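Local coordinates for lectin CEL-I, N-acetyl-D-galactosamine-specific C-type (Cucumaria echinata, PDB 4WQQ), which binds carbohydrates through calcium, a lectin of N-acetylgalactosamine specificity that appears here as an engineered variant recognising mannose, at residues A53-V58 with V93-W98; P5-A10 with C15-N20. The protein carries 3 engineered substitutions. All coordinates share one frame; numbering follows the deposited sequence.

Contact 2, a hairpin near the N-terminus, and contact 1, where helix 52-65 meets the long loop between strands 86-87 and 112-116, lie about 18 Å apart, centre to centre, on the C-type lectin fold. Contact 2 buries 464 Å², mixing buried Trp-8, Cys-15 and Tyr-16 with exposed Asp-7 and Glu-9; it pairs backbones and lays an arginine over an indole beside the second subunit. Contact 1 buries 131 Å² on the sugar-binding side, where buried Gln-55 meets partly exposed Tyr-95 and Lys-97 without a hydrogen bond between the segments. The helix links them: Glu-54 OE2 stands 2.5 Å from Tyr-16 OH, a probable hydrogen bond, and Tyr-57 packs against Tyr-16 and Glu-9.

Contact 1 (A53-V58 with V93-W98); sequences AEQAYV and VGYTKW
Gln-55 reaches from helix 52-65 to Tyr-95 and Lys-97, and its atoms can be followed outward one at a time. CB comes first, with the phenol oxygen OH of Tyr-95 lying 3.5 Å from Gln-55 CB. Tyrosine suits this place by spanning the gap to the helix, and its side chain also touches Val-49 and Trp-123. CG has a partner in each residue: Tyr-95 OH at 3.6 Å from Gln-55 CG, and the CD methylene of Lys-97 a little farther off. With CG anti to the backbone N (chi1 173°), the chain leaves the helix toward the loop, then bends at chi2 (77°) to bring its amide across the lysine chain. This loop, between strands 86-87 and 112-116, belongs to the long-loop region of the C-type lectin fold, which contributes to the calcium and sugar sites; the glutamine side chain lies about 8 Å from that of Arg-116, a residue of the mannose pocket. At the tip, OE1 sits in the plane of the Tyr-95 ring, at its edge, 3.9 Å from Tyr-95 CE2, while the amide and ring planes are 35° apart. A buried amide needs polar partners, and glutamine finds them elsewhere: OE1 accepts from Trp-123 NE1, and NE2 donates to Gly-120 O. Lysine offers its aliphatic chain, Lys-97 CD lying 3.7 Å from Gln-55 NE2, and its backbone is hydrogen-bonded to Trp-123.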
loop_
_atom_site.group_PDB
_atom_site.type_symbol
_atom_site.label_atom_id
_atom_site.label_comp_id
_atom_site.label_asym_id
_atom_site.label_seq_id
_atom_site.Cartn_x
_atom_site.Cartn_y
_atom_site.Cartn_z
ATOM N N ALA A 53 -14.756 -6.184 -16.202
ATOM C CA ALA A 53 -14.006 -4.957 -16.162
ATOM C C ALA A 53 -12.588 -5.296 -15.689
ATOM O O ALA A 53 -11.626 -4.805 -16.267
ATOM C CB ALA A 53 -14.661 -3.975 -15.218
ATOM N N GLU A 54 -12.493 -6.116 -14.651
ATOM C CA GLU A 54 -11.144 -6.518 -14.168
ATOM C C GLU A 54 -10.382 -7.290 -15.246
ATOM O O GLU A 54 -9.214 -7.049 -15.469
ATOM C CB GLU A 54 -11.224 -7.281 -12.848
ATOM C CG GLU A 54 -9.821 -7.497 -12.223
ATOM C CD GLU A 54 -9.825 -8.028 -10.798
ATOM O OE1 GLU A 54 -10.827 -8.673 -10.353
ATOM O OE2 GLU A 54 -8.751 -7.820 -10.139
ATOM N N GLN A 55 -11.064 -8.200 -15.933
ATOM C CA GLN A 55 -10.504 -8.943 -17.001
ATOM C C GLN A 55 -9.953 -8.002 -18.056
ATOM O O GLN A 55 -8.802 -8.150 -18.530
ATOM C CB GLN A 55 -11.588 -9.869 -17.607
ATOM C CG GLN A 55 -11.174 -10.581 -18.845
ATOM C CD GLN A 55 -10.251 -11.774 -18.611
ATOM O OE1 GLN A 55 -10.236 -12.395 -17.545
ATOM N NE2 GLN A 55 -9.501 -12.096 -19.635
ATOM N N ALA A 56 -10.791 -7.057 -18.511
ATOM C CA ALA A 56 -10.335 -6.183 -19.546
ATOM C C ALA A 56 -9.174 -5.314 -19.106
ATOM O O ALA A 56 -8.260 -5.063 -19.906
ATOM C CB ALA A 56 -11.512 -5.354 -20.070
ATOM N N TYR A 57 -9.199 -4.855 -17.887
ATOM C CA TYR A 57 -8.141 -3.974 -17.350
ATOM C C TYR A 57 -6.806 -4.743 -17.413
ATOM O O TYR A 57 -5.800 -4.288 -17.966
ATOM C CB TYR A 57 -8.431 -3.558 -15.910
ATOM C CG TYR A 57 -7.177 -2.939 -15.330
ATOM C CD1 TYR A 57 -6.808 -1.643 -15.633
ATOM C CD2 TYR A 57 -6.298 -3.728 -14.574
ATOM C CE1 TYR A 57 -5.605 -1.128 -15.201
ATOM C CE2 TYR A 57 -5.112 -3.220 -14.125
ATOM C CZ TYR A 57 -4.748 -1.939 -14.423
ATOM O OH TYR A 57 -3.527 -1.475 -13.930
ATOM N N VAL A 58 -6.860 -5.974 -16.931
ATOM C CA VAL A 58 -5.673 -6.852 -16.931
ATOM C C VAL A 58 -5.126 -7.161 -18.305
ATOM O O VAL A 58 -3.956 -7.024 -18.570
ATOM C CB VAL A 58 -5.967 -8.139 -16.127
ATOM C CG1 VAL A 58 -4.825 -9.173 -16.275
ATOM C CG2 VAL A 58 -6.194 -7.825 -14.665
ATOM N N VAL A 93 -13.948 -18.165 -6.665
ATOM C CA VAL A 93 -14.097 -18.086 -8.109
ATOM C C VAL A 93 -15.573 -17.791 -8.374
ATOM O O VAL A 93 -16.445 -18.549 -7.980
ATOM C CB VAL A 93 -13.646 -19.377 -8.808
ATOM C CG1 VAL A 93 -13.769 -19.249 -10.303
ATOM C CG2 VAL A 93 -12.226 -19.663 -8.406
ATOM N N GLY A 94 -15.857 -16.626 -8.865
ATOM C CA GLY A 94 -17.216 -16.332 -9.375
ATOM C C GLY A 94 -17.116 -16.217 -10.859
ATOM O O GLY A 94 -17.534 -17.128 -11.664
ATOM N N TYR A 95 -16.528 -15.123 -11.286
ATOM C CA TYR A 95 -16.379 -14.833 -12.663
ATOM C C TYR A 95 -15.453 -15.859 -13.329
ATOM O O TYR A 95 -14.437 -16.230 -12.773
ATOM C CB TYR A 95 -15.794 -13.426 -12.850
ATOM C CG TYR A 95 -15.435 -13.025 -14.197
ATOM C CD1 TYR A 95 -16.375 -12.498 -15.088
ATOM C CD2 TYR A 95 -14.104 -13.136 -14.673
ATOM C CE1 TYR A 95 -16.028 -12.118 -16.327
ATOM C CE2 TYR A 95 -13.764 -12.734 -15.948
ATOM C CZ TYR A 95 -14.748 -12.237 -16.789
ATOM O OH TYR A 95 -14.425 -11.812 -18.052
ATOM N N THR A 96 -15.829 -16.311 -14.510
ATOM C CA THR A 96 -14.928 -17.124 -15.368
ATOM C C THR A 96 -14.956 -16.666 -16.831
ATOM O O THR A 96 -15.962 -16.123 -17.303
ATOM C CB THR A 96 -15.183 -18.654 -15.218
ATOM O OG1 THR A 96 -16.420 -19.006 -15.884
ATOM C CG2 THR A 96 -15.138 -19.127 -13.790
ATOM N N LYS A 97 -13.846 -16.803 -17.579
ATOM C CA LYS A 97 -13.848 -16.532 -18.978
ATOM C C LYS A 97 -13.039 -17.580 -19.715
ATOM O O LYS A 97 -12.146 -17.234 -20.485
ATOM C CB LYS A 97 -13.288 -15.119 -19.233
ATOM C CG LYS A 97 -13.649 -14.484 -20.573
ATOM C CD LYS A 97 -12.799 -13.268 -20.963
ATOM C CE LYS A 97 -12.837 -13.029 -22.451
ATOM N NZ LYS A 97 -14.213 -12.757 -22.916
ATOM N N TRP A 98 -13.417 -18.843 -19.568
ATOM C CA TRP A 98 -12.735 -19.954 -20.296
ATOM C C TRP A 98 -12.855 -19.848 -21.773
ATOM O O TRP A 98 -13.942 -19.578 -22.288
ATOM C CB TRP A 98 -13.313 -21.266 -19.808
ATOM C CG TRP A 98 -12.971 -21.575 -18.393
ATOM C CD1 TRP A 98 -13.819 -21.642 -17.340
ATOM C CD2 TRP A 98 -11.668 -21.914 -17.885
ATOM N NE1 TRP A 98 -13.131 -21.965 -16.200
ATOM C CE2 TRP A 98 -11.806 -22.115 -16.512
ATOM C CE3 TRP A 98 -10.382 -22.009 -18.478
ATOM C CZ2 TRP A 98 -10.731 -22.490 -15.706
ATOM C CZ3 TRP A 98 -9.347 -22.352 -17.718
ATOM C CH2 TRP A 98 -9.511 -22.592 -16.318
#

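Contact 2 (P5-A10 with C15-N20); sequences PTDWEA and CYRFFN
Tyr-16 O receives the amide of Glu-9 in a nearly straight hydrogen bond (N-H...O 170°), with 2.8 Å between Glu-9 N and Tyr-16 O. Trp-8 CA adds a weaker CA-H...O contact to the same oxygen. Together with the return bond from Tyr-16 N to Glu-9 O, this makes Glu-9 and Tyr-16 a hydrogen-bonded antiparallel pair in the hairpin of strands 9-11 and 14-23, at the edge of the C-type lectin sheet. Ahead of it, a type II turn reverses the chain, closed by Trp-8 N donating to Pro-5 O. Thr-6 and Asp-7 form its corners, Asp-7 taking the positive phi (73°).

On the other side of the hairpin from Tyr-16, Arg-17 crosses the Trp-8 indole at about a right angle. Its CB lies 3.6 Å from the centroid of the six-membered ring of Trp-8, a CH-pi contact. CG anti to the backbone N (chi1 -172°) starts an extended chain that runs across the same face and sets CD over the five-membered ring. The guanidinium, nearly perpendicular to the indole, turns its edge to Trp-8 NE1; both nitrogens there are donors, so no hydrogen bond forms. Long and aliphatic below its charge, arginine can pack on the ring and still bring that charge near the Asp-7 carboxylate. Trp-8 also touches Cys-136 and Leu-138 of strand 132-140 and Leu-40 of the second subunit.

Cys-15, in disulfide with Cys-4, packs on the proline ring, with 4.0 Å between Pro-5 CD and Cys-15 SG. Asp-7 CB lies over the centre of one guanidinium face, 3.7 Å from Arg-17 CZ, and Phe-19 CZ over the other, offset toward NE. Asp-7 OD2 is 4.2 Å from Arg-17 NH2, opposite charges beyond salt-bridge contact, the oxygen well out of the guanidinium plane.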
loop_
_atom_site.group_PDB
_atom_site.type_symbol
_atom_site.label_atom_id
_atom_site.label_comp_id
_atom_site.label_asym_id
_atom_site.label_seq_id
_atom_site.Cartn_x
_atom_site.Cartn_y
_atom_site.Cartn_z
ATOM N N PRO A 5 2.166 1.406 -4.616
ATOM C CA PRO A 5 3.640 1.486 -4.654
ATOM C C PRO A 5 4.175 1.848 -6.038
ATOM O O PRO A 5 3.563 1.525 -7.065
ATOM C CB PRO A 5 4.085 0.081 -4.208
ATOM C CG PRO A 5 2.938 -0.406 -3.371
ATOM C CD PRO A 5 1.657 0.241 -3.924
ATOM N N THR A 6 5.390 2.417 -6.061
ATOM C CA THR A 6 6.022 2.694 -7.295
ATOM C C THR A 6 6.174 1.427 -8.166
ATOM O O THR A 6 6.514 0.376 -7.665
ATOM C CB THR A 6 7.399 3.329 -6.995
ATOM O OG1 THR A 6 7.147 4.565 -6.282
ATOM C CG2 THR A 6 8.169 3.544 -8.310
ATOM N N ASP A 7 5.943 1.597 -9.464
ATOM C CA ASP A 7 5.924 0.535 -10.502
ATOM C C ASP A 7 4.707 -0.388 -10.459
ATOM O O ASP A 7 4.683 -1.339 -11.208
ATOM C CB ASP A 7 7.196 -0.310 -10.524
ATOM C CG ASP A 7 8.467 0.552 -10.704
ATOM O OD1 ASP A 7 8.463 1.440 -11.560
ATOM O OD2 ASP A 7 9.435 0.318 -9.948
ATOM N N TRP A 8 3.736 -0.107 -9.584
ATOM C CA TRP A 8 2.458 -0.785 -9.572
ATOM C C TRP A 8 1.402 0.225 -10.025
ATOM O O TRP A 8 1.471 1.448 -9.733
ATOM C CB TRP A 8 2.121 -1.328 -8.196
ATOM C CG TRP A 8 3.098 -2.386 -7.666
ATOM C CD1 TRP A 8 4.392 -2.185 -7.294
ATOM C CD2 TRP A 8 2.831 -3.785 -7.457
ATOM N NE1 TRP A 8 4.943 -3.371 -6.837
ATOM C CE2 TRP A 8 4.003 -4.366 -6.936
ATOM C CE3 TRP A 8 1.732 -4.598 -7.690
ATOM C CZ2 TRP A 8 4.110 -5.717 -6.687
ATOM C CZ3 TRP A 8 1.819 -5.943 -7.353
ATOM C CH2 TRP A 8 3.002 -6.489 -6.856
ATOM N N GLU A 9 0.450 -0.292 -10.796
ATOM C CA GLU A 9 -0.654 0.512 -11.353
ATOM C C GLU A 9 -1.904 0.329 -10.540
ATOM O O GLU A 9 -2.258 -0.770 -10.133
ATOM C CB GLU A 9 -0.996 0.058 -12.789
ATOM C CG GLU A 9 0.159 -0.028 -13.763
ATOM C CD GLU A 9 0.866 1.289 -13.984
ATOM O OE1 GLU A 9 2.075 1.348 -13.739
ATOM O OE2 GLU A 9 0.208 2.265 -14.365
ATOM N N ALA A 10 -2.638 1.428 -10.362
ATOM C CA ALA A 10 -3.858 1.389 -9.571
ATOM C C ALA A 10 -5.058 1.136 -10.447
ATOM O O ALA A 10 -5.189 1.733 -11.545
ATOM C CB ALA A 10 -4.036 2.674 -8.816
ATOM N N CYS A 15 -3.767 -2.827 -6.669
ATOM C CA CYS A 15 -2.658 -2.465 -7.480
ATOM C C CYS A 15 -2.206 -3.673 -8.257
ATOM O O CYS A 15 -2.396 -4.797 -7.793
ATOM C CB CYS A 15 -1.468 -1.903 -6.675
ATOM S SG CYS A 15 -1.896 -0.587 -5.521
ATOM N N TYR A 16 -1.687 -3.439 -9.426
ATOM C CA TYR A 16 -1.296 -4.476 -10.374
ATOM C C TYR A 16 0.118 -4.207 -10.911
ATOM O O TYR A 16 0.560 -3.044 -11.081
ATOM C CB TYR A 16 -2.315 -4.587 -11.570
ATOM C CG TYR A 16 -3.721 -4.873 -11.134
ATOM C CD1 TYR A 16 -4.535 -3.851 -10.706
ATOM C CD2 TYR A 16 -4.246 -6.122 -11.189
ATOM C CE1 TYR A 16 -5.822 -4.104 -10.277
ATOM C CE2 TYR A 16 -5.555 -6.396 -10.796
ATOM C CZ TYR A 16 -6.336 -5.381 -10.328
ATOM O OH TYR A 16 -7.655 -5.558 -9.905
ATOM N N ARG A 17 0.877 -5.271 -11.203
ATOM C CA ARG A 17 2.166 -5.160 -11.807
ATOM C C ARG A 17 2.430 -6.316 -12.755
ATOM O O ARG A 17 2.366 -7.479 -12.370
ATOM C CB ARG A 17 3.277 -5.088 -10.778
ATOM C CG ARG A 17 4.655 -4.784 -11.358
ATOM C CD ARG A 17 5.587 -4.318 -10.257
ATOM N NE ARG A 17 6.942 -4.191 -10.751
ATOM C CZ ARG A 17 8.002 -3.934 -10.000
ATOM N NH1 ARG A 17 7.873 -3.777 -8.690
ATOM N NH2 ARG A 17 9.204 -3.874 -10.590
ATOM N N PHE A 18 2.720 -5.962 -14.002
ATOM C CA PHE A 18 3.086 -6.909 -14.990
ATOM C C PHE A 18 4.585 -7.109 -15.104
ATOM O O PHE A 18 5.352 -6.135 -15.114
ATOM C CB PHE A 18 2.542 -6.427 -16.346
ATOM C CG PHE A 18 3.007 -7.266 -17.501
ATOM C CD1 PHE A 18 2.639 -8.600 -17.568
ATOM C CD2 PHE A 18 3.881 -6.746 -18.480
ATOM C CE1 PHE A 18 3.075 -9.425 -18.574
ATOM C CE2 PHE A 18 4.308 -7.570 -19.512
ATOM C CZ PHE A 18 3.956 -8.900 -19.561
ATOM N N PHE A 19 4.979 -8.387 -15.126
ATOM C CA PHE A 19 6.321 -8.834 -15.310
ATOM C C PHE A 19 6.495 -9.541 -16.633
ATOM O O PHE A 19 6.007 -10.618 -16.896
ATOM C CB PHE A 19 6.740 -9.750 -14.178
ATOM C CG PHE A 19 6.858 -9.030 -12.870
ATOM C CD1 PHE A 19 8.020 -8.372 -12.523
ATOM C CD2 PHE A 19 5.769 -8.953 -12.026
ATOM C CE1 PHE A 19 8.128 -7.679 -11.316
ATOM C CE2 PHE A 19 5.880 -8.246 -10.851
ATOM C CZ PHE A 19 7.053 -7.617 -10.501
ATOM N N ASN A 20 7.264 -8.890 -17.492
ATOM C CA ASN A 20 7.443 -9.333 -18.878
ATOM C C ASN A 20 8.601 -10.313 -18.984
ATOM O O ASN A 20 9.573 -10.091 -19.674
ATOM C CB ASN A 20 7.623 -8.129 -19.769
ATOM C CG ASN A 20 7.420 -8.459 -21.230
ATOM O OD1 ASN A 20 6.932 -9.499 -21.589
ATOM N ND2 ASN A 20 7.755 -7.526 -22.074
#